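Long-range contacts in putative SnoaL-like polyketide cyclase (Jannaschia sp., PDB 3KKG), which is of unestablished activity but probably catalyses a cyclase-type reaction on a small organic substrate: residues A[15-20]-A[30-35]; A[66-71]-A[97-102]. One frame throughout, in Å; residues are numbered along the deposited sequence. Where two conformers were deposited one is given.

Interaction 1. Residues A[15-20]-A[30-35]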
# COMPACT_ATOMS: atom_id res chain seq x y z
N VAL A 15 -4.45 11.77 12.60
CA VAL A 15 -4.22 11.40 11.21
C VAL A 15 -5.42 11.66 10.31
O VAL A 15 -5.30 12.13 9.17
CB VAL A 15 -3.80 9.92 11.11
CG1 VAL A 15 -3.99 9.43 9.71
CG2 VAL A 15 -2.37 9.77 11.63
N LEU A 16 -6.63 11.39 10.82
CA LEU A 16 -7.80 11.54 9.97
C LEU A 16 -8.06 13.00 9.54
O LEU A 16 -8.71 13.25 8.50
CB LEU A 16 -9.04 10.88 10.58
CG LEU A 16 -9.10 9.37 10.42
CD1 LEU A 16 -10.30 8.80 11.20
CD2 LEU A 16 -9.13 8.96 8.95
N ARG A 17 -7.55 13.96 10.30
CA ARG A 17 -7.64 15.37 9.89
C ARG A 17 -6.98 15.59 8.55
O ARG A 17 -7.42 16.44 7.78
CB ARG A 17 -7.01 16.29 10.93
CG ARG A 17 -7.66 16.28 12.26
CD ARG A 17 -7.12 17.34 13.21
NE ARG A 17 -7.34 18.69 12.67
CZ ARG A 17 -6.48 19.70 12.75
NH1 ARG A 17 -5.31 19.57 13.35
NH2 ARG A 17 -6.82 20.88 12.24
N LEU A 18 -5.96 14.78 8.23
CA LEU A 18 -5.25 14.92 6.97
C LEU A 18 -6.07 14.50 5.76
O LEU A 18 -5.70 14.77 4.63
CB LEU A 18 -3.96 14.11 7.01
CG LEU A 18 -2.97 14.49 8.12
CD1 LEU A 18 -1.81 13.52 8.23
CD2 LEU A 18 -2.48 15.97 7.87
N PHE A 19 -7.21 13.86 6.00
CA PHE A 19 -8.10 13.41 4.96
C PHE A 19 -9.33 14.32 4.82
O PHE A 19 -10.20 14.03 3.99
CB PHE A 19 -8.51 11.95 5.16
CG PHE A 19 -7.33 11.01 5.03
CD1 PHE A 19 -6.47 10.80 6.09
CD2 PHE A 19 -7.01 10.49 3.80
CE1 PHE A 19 -5.36 10.00 5.93
CE2 PHE A 19 -5.89 9.66 3.63
CZ PHE A 19 -5.07 9.46 4.70
N ASP A 20 -9.38 15.38 5.62
CA ASP A 20 -10.49 16.36 5.60
C ASP A 20 -9.87 17.75 5.51
O ASP A 20 -9.54 18.22 4.41
CB ASP A 20 -11.41 16.13 6.81
CG ASP A 20 -12.54 17.12 6.87
OD1 ASP A 20 -13.00 17.52 5.80
OD2 ASP A 20 -13.00 17.33 8.00
N ARG A 30 -2.17 23.22 4.23
CA ARG A 30 -0.78 23.33 4.60
C ARG A 30 -0.62 23.59 6.06
O ARG A 30 0.28 23.07 6.70
CB ARG A 30 -0.08 24.40 3.76
CG ARG A 30 0.10 24.02 2.29
CD ARG A 30 0.77 25.18 1.60
NE ARG A 30 1.07 24.97 0.20
CZ ARG A 30 0.19 25.01 -0.80
NH1 ARG A 30 -1.11 25.19 -0.56
NH2 ARG A 30 0.61 24.88 -2.05
N ASP A 31 -1.46 24.48 6.59
CA ASP A 31 -1.38 24.80 8.00
C ASP A 31 -1.77 23.62 8.86
O ASP A 31 -1.21 23.44 9.94
CB ASP A 31 -2.20 26.04 8.32
CG ASP A 31 -1.58 27.31 7.76
OD1 ASP A 31 -0.32 27.41 7.64
OD2 ASP A 31 -2.36 28.24 7.45
N VAL A 32 -2.65 22.75 8.35
CA VAL A 32 -3.00 21.52 9.07
C VAL A 32 -1.77 20.59 9.09
O VAL A 32 -1.43 19.98 10.10
CB VAL A 32 -4.24 20.78 8.47
CG1 VAL A 32 -4.46 19.41 9.17
CG2 VAL A 32 -5.50 21.65 8.55
N TRP A 33 -1.10 20.46 7.95
CA TRP A 33 0.14 19.70 7.92
C TRP A 33 1.17 20.26 8.92
O TRP A 33 1.81 19.52 9.66
CB TRP A 33 0.73 19.65 6.51
CG TRP A 33 0.10 18.65 5.59
CD1 TRP A 33 -1.22 18.40 5.44
CD2 TRP A 33 0.77 17.78 4.68
NE1 TRP A 33 -1.42 17.40 4.51
CE2 TRP A 33 -0.21 17.01 4.03
CE3 TRP A 33 2.12 17.55 4.36
CZ2 TRP A 33 0.10 16.05 3.06
CZ3 TRP A 33 2.42 16.60 3.42
CH2 TRP A 33 1.42 15.89 2.76
N ARG A 34 1.33 21.58 8.94
CA ARG A 34 2.31 22.20 9.85
C ARG A 34 2.00 21.98 11.33
O ARG A 34 2.91 21.88 12.13
CB ARG A 34 2.46 23.69 9.55
CG ARG A 34 3.08 23.94 8.19
CD ARG A 34 3.24 25.41 7.89
NE ARG A 34 3.77 25.60 6.54
CZ ARG A 34 3.11 26.16 5.52
NH1 ARG A 34 1.88 26.64 5.65
NH2 ARG A 34 3.71 26.25 4.34
N GLU A 35 0.72 21.87 11.68
CA GLU A 35 0.36 21.56 13.07
C GLU A 35 0.38 20.07 13.44
O GLU A 35 0.45 19.72 14.60
CB GLU A 35 -0.97 22.18 13.43
CG GLU A 35 -2.23 21.67 12.77
CD GLU A 35 -3.44 22.55 13.15
OE1 GLU A 35 -3.69 22.70 14.36
OE2 GLU A 35 -4.10 23.13 12.25
O HOH W 1 -3.20 14.90 3.51

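Interaction 2. Residues A[66-71]-A[97-102]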
# COMPACT_ATOMS: atom_id res chain seq x y z
N GLU A 66 -1.73 19.61 -8.05
CA GLU A 66 -1.90 20.36 -9.28
C GLU A 66 -2.43 19.46 -10.41
O GLU A 66 -3.08 19.91 -11.33
CB GLU A 66 -0.59 21.04 -9.69
CG GLU A 66 -0.31 22.18 -8.78
CD GLU A 66 1.05 22.76 -8.95
OE1 GLU A 66 1.87 22.26 -9.75
OE2 GLU A 66 1.29 23.78 -8.26
N GLY A 67 -2.10 18.19 -10.37
CA GLY A 67 -2.56 17.29 -11.38
C GLY A 67 -4.04 16.99 -11.23
O GLY A 67 -4.72 16.81 -12.23
N PHE A 68 -4.49 16.86 -9.97
CA PHE A 68 -5.87 16.47 -9.66
C PHE A 68 -6.44 17.49 -8.64
O PHE A 68 -6.60 17.16 -7.48
CB PHE A 68 -5.94 15.07 -9.10
CG PHE A 68 -5.49 14.00 -10.04
CD1 PHE A 68 -4.16 13.67 -10.15
CD2 PHE A 68 -6.40 13.32 -10.86
CE1 PHE A 68 -3.74 12.70 -11.03
CE2 PHE A 68 -5.98 12.29 -11.72
CZ PHE A 68 -4.65 12.00 -11.81
N PRO A 69 -6.72 18.72 -9.06
CA PRO A 69 -7.04 19.73 -8.10
C PRO A 69 -8.32 19.56 -7.33
O PRO A 69 -8.49 20.18 -6.27
CB PRO A 69 -7.09 21.02 -8.94
CG PRO A 69 -6.88 20.62 -10.30
CD PRO A 69 -6.61 19.25 -10.45
N ARG A 70 -9.28 18.79 -7.88
CA ARG A 70 -10.56 18.47 -7.20
C ARG A 70 -10.57 17.03 -6.62
O ARG A 70 -11.63 16.53 -6.26
CB ARG A 70 -11.81 18.61 -8.12
CG ARG A 70 -12.25 20.04 -8.54
CD ARG A 70 -13.63 20.03 -9.27
NE ARG A 70 -14.00 21.39 -9.79
CZ ARG A 70 -13.65 21.85 -11.00
NH1 ARG A 70 -12.98 21.08 -11.81
NH2 ARG A 70 -13.97 23.06 -11.36
N LEU A 71 -9.42 16.37 -6.51
CA LEU A 71 -9.39 14.97 -6.09
C LEU A 71 -10.19 14.80 -4.81
O LEU A 71 -10.00 15.52 -3.84
CB LEU A 71 -7.94 14.54 -5.86
CG LEU A 71 -7.70 13.03 -5.82
CD1 LEU A 71 -8.01 12.34 -7.13
CD2 LEU A 71 -6.24 12.81 -5.47
N GLY A 97 -4.81 18.99 -14.38
CA GLY A 97 -3.49 19.65 -14.41
C GLY A 97 -2.36 18.71 -14.77
O GLY A 97 -2.52 17.50 -14.87
N PRO A 98 -1.17 19.31 -14.96
CA PRO A 98 -0.04 18.48 -15.25
C PRO A 98 0.27 17.53 -14.11
O PRO A 98 0.08 17.90 -12.94
CB PRO A 98 1.13 19.47 -15.36
CG PRO A 98 0.64 20.76 -15.10
CD PRO A 98 -0.84 20.73 -14.83
N PHE A 99 0.63 16.30 -14.43
CA PHE A 99 0.91 15.26 -13.39
C PHE A 99 2.08 14.35 -13.82
O PHE A 99 1.96 13.62 -14.78
CB PHE A 99 -0.33 14.41 -13.16
CG PHE A 99 -0.22 13.46 -11.99
CD1 PHE A 99 -0.25 13.94 -10.70
CD2 PHE A 99 -0.12 12.10 -12.20
CE1 PHE A 99 -0.20 13.04 -9.62
CE2 PHE A 99 -0.04 11.24 -11.12
CZ PHE A 99 -0.11 11.72 -9.84
N LEU A 100 3.15 14.44 -13.06
CA LEU A 100 4.32 13.57 -13.25
C LEU A 100 4.77 13.49 -14.72
O LEU A 100 5.02 12.40 -15.30
CB LEU A 100 4.06 12.18 -12.65
CG LEU A 100 3.68 12.17 -11.17
CD1 LEU A 100 3.55 10.69 -10.68
CD2 LEU A 100 4.63 13.01 -10.29
N GLY A 101 4.77 14.67 -15.34
CA GLY A 101 5.23 14.83 -16.71
C GLY A 101 4.18 14.66 -17.78
O GLY A 101 4.45 14.81 -18.98
N VAL A 102 2.95 14.37 -17.38
CA VAL A 102 1.92 14.11 -18.39
C VAL A 102 1.11 15.45 -18.41
O VAL A 102 0.58 15.89 -17.36
CB VAL A 102 1.01 12.96 -17.99
CG1 VAL A 102 -0.14 12.75 -18.98
CG2 VAL A 102 1.82 11.65 -17.86

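Interaction 1. Residues A[15-20]-A[30-35]
Two side chains of segment 15-20, R17 and L18, reach across to V32, W33 and E35 on helix 29-36. R17 runs out with CG anti to its carbonyl carbon and bends at chi3 (61°), which lays the guanidinium flat over V32: CG1 of V32 sits 4.0 Å above the plane, over its centre. E35 holds CG in the crowded position between its backbone N and carbonyl carbon (chi1 68°) and is extended beyond it, so its carboxylate comes in at the guanidinium edge, yet with its plane at 90° to it. That perpendicular pose fits a salt bridge without a hydrogen bond, NH2 of R17 lying 3.5 Å from OE2 of E35. NE of R17 makes its stronger salt bridge to E21, so E35 is the looser of two partners. An alanine in place of R17 would remove both ion pairs and would probably leave V32 less well covered.

Deeper in, L18 crosses W33 at about a right angle, its CD2 3.7 Å from CD1 of the indole. A water is held 2.7 Å from O of L18, to which it donates, and 3.2 Å from NE1 of W33, whose N-H also serves O of G22. In the NTF2-like fold L18 faces the curved sheet, touching F117 of strand 108-120, while W33 packs on I58 and N61 of helix 54-67. Apolar contact thus joins the buried side, whereas the R17-E35 pair, long and perpendicular, probably contributes electrostatic attraction more than directional bonding.

Interaction 2. Residues A[66-71]-A[97-102]
F68 and F99 carry the side-chain part of this contact as a T-shaped pair, with centroids 4.9 Å apart and planes at 81°. F68 has CG anti to its carbonyl carbon, which places the ring so that CE1 stands 3.6 Å above the face of F99, over its centre. F99 takes the other course, CG anti to the backbone N (chi1 -172°); this places its ring, and a near-perpendicular chi2 turns the face to that edge. The opposite face of the F99 ring is covered by CG of L100, so the ring is sandwiched between its own neighbour and F68.

In the NTF2-like fold, this is where the end of helix 54-67 meets the loop joining strands 84-94 and 108-120; I140 of helix 133-140 also touches F99. A type I' turn, F99 to V102, shapes the loop, with N of F99 bonded to O of V102 and the reverse bond also made.

Beside the rings the backbones meet at two glycines. N of G97 donates to O of G67 over 3.1 Å, a fairly straight bond (161° at the hydrogen) that arrives from above the carbonyl plane. CA of G97 lies 3.1 Å from O of E66 in a CA-H...O contact, and a CB on G97 would collide with that oxygen. At G67 a CB would run into CD1 of F99 and come tight against O of P98.

In the fold
From the N terminus, helix 6-16 leads into segment 15-20, and interaction 1 closes the short, mostly irregular connection to helix 29-36, drawing the two helices together. The chain then passes through strands 37-38, 41-45 and 51-52 before helix 54-67, at whose end interaction 2 opens. This second contact spans 25 intervening residues, largely the antiparallel strands 72-81 and 84-94, and ties the helix end to the loop that leads to strand 108-120. The contacts follow in series, neither nested nor crossed. The centres of interactions 1 and 2 are about 20 Å apart. The nearest atoms of interactions 1 and 2 are about 6 Å apart and do not touch. Helix 54-67 links them, since W33 rests on I58 and N61.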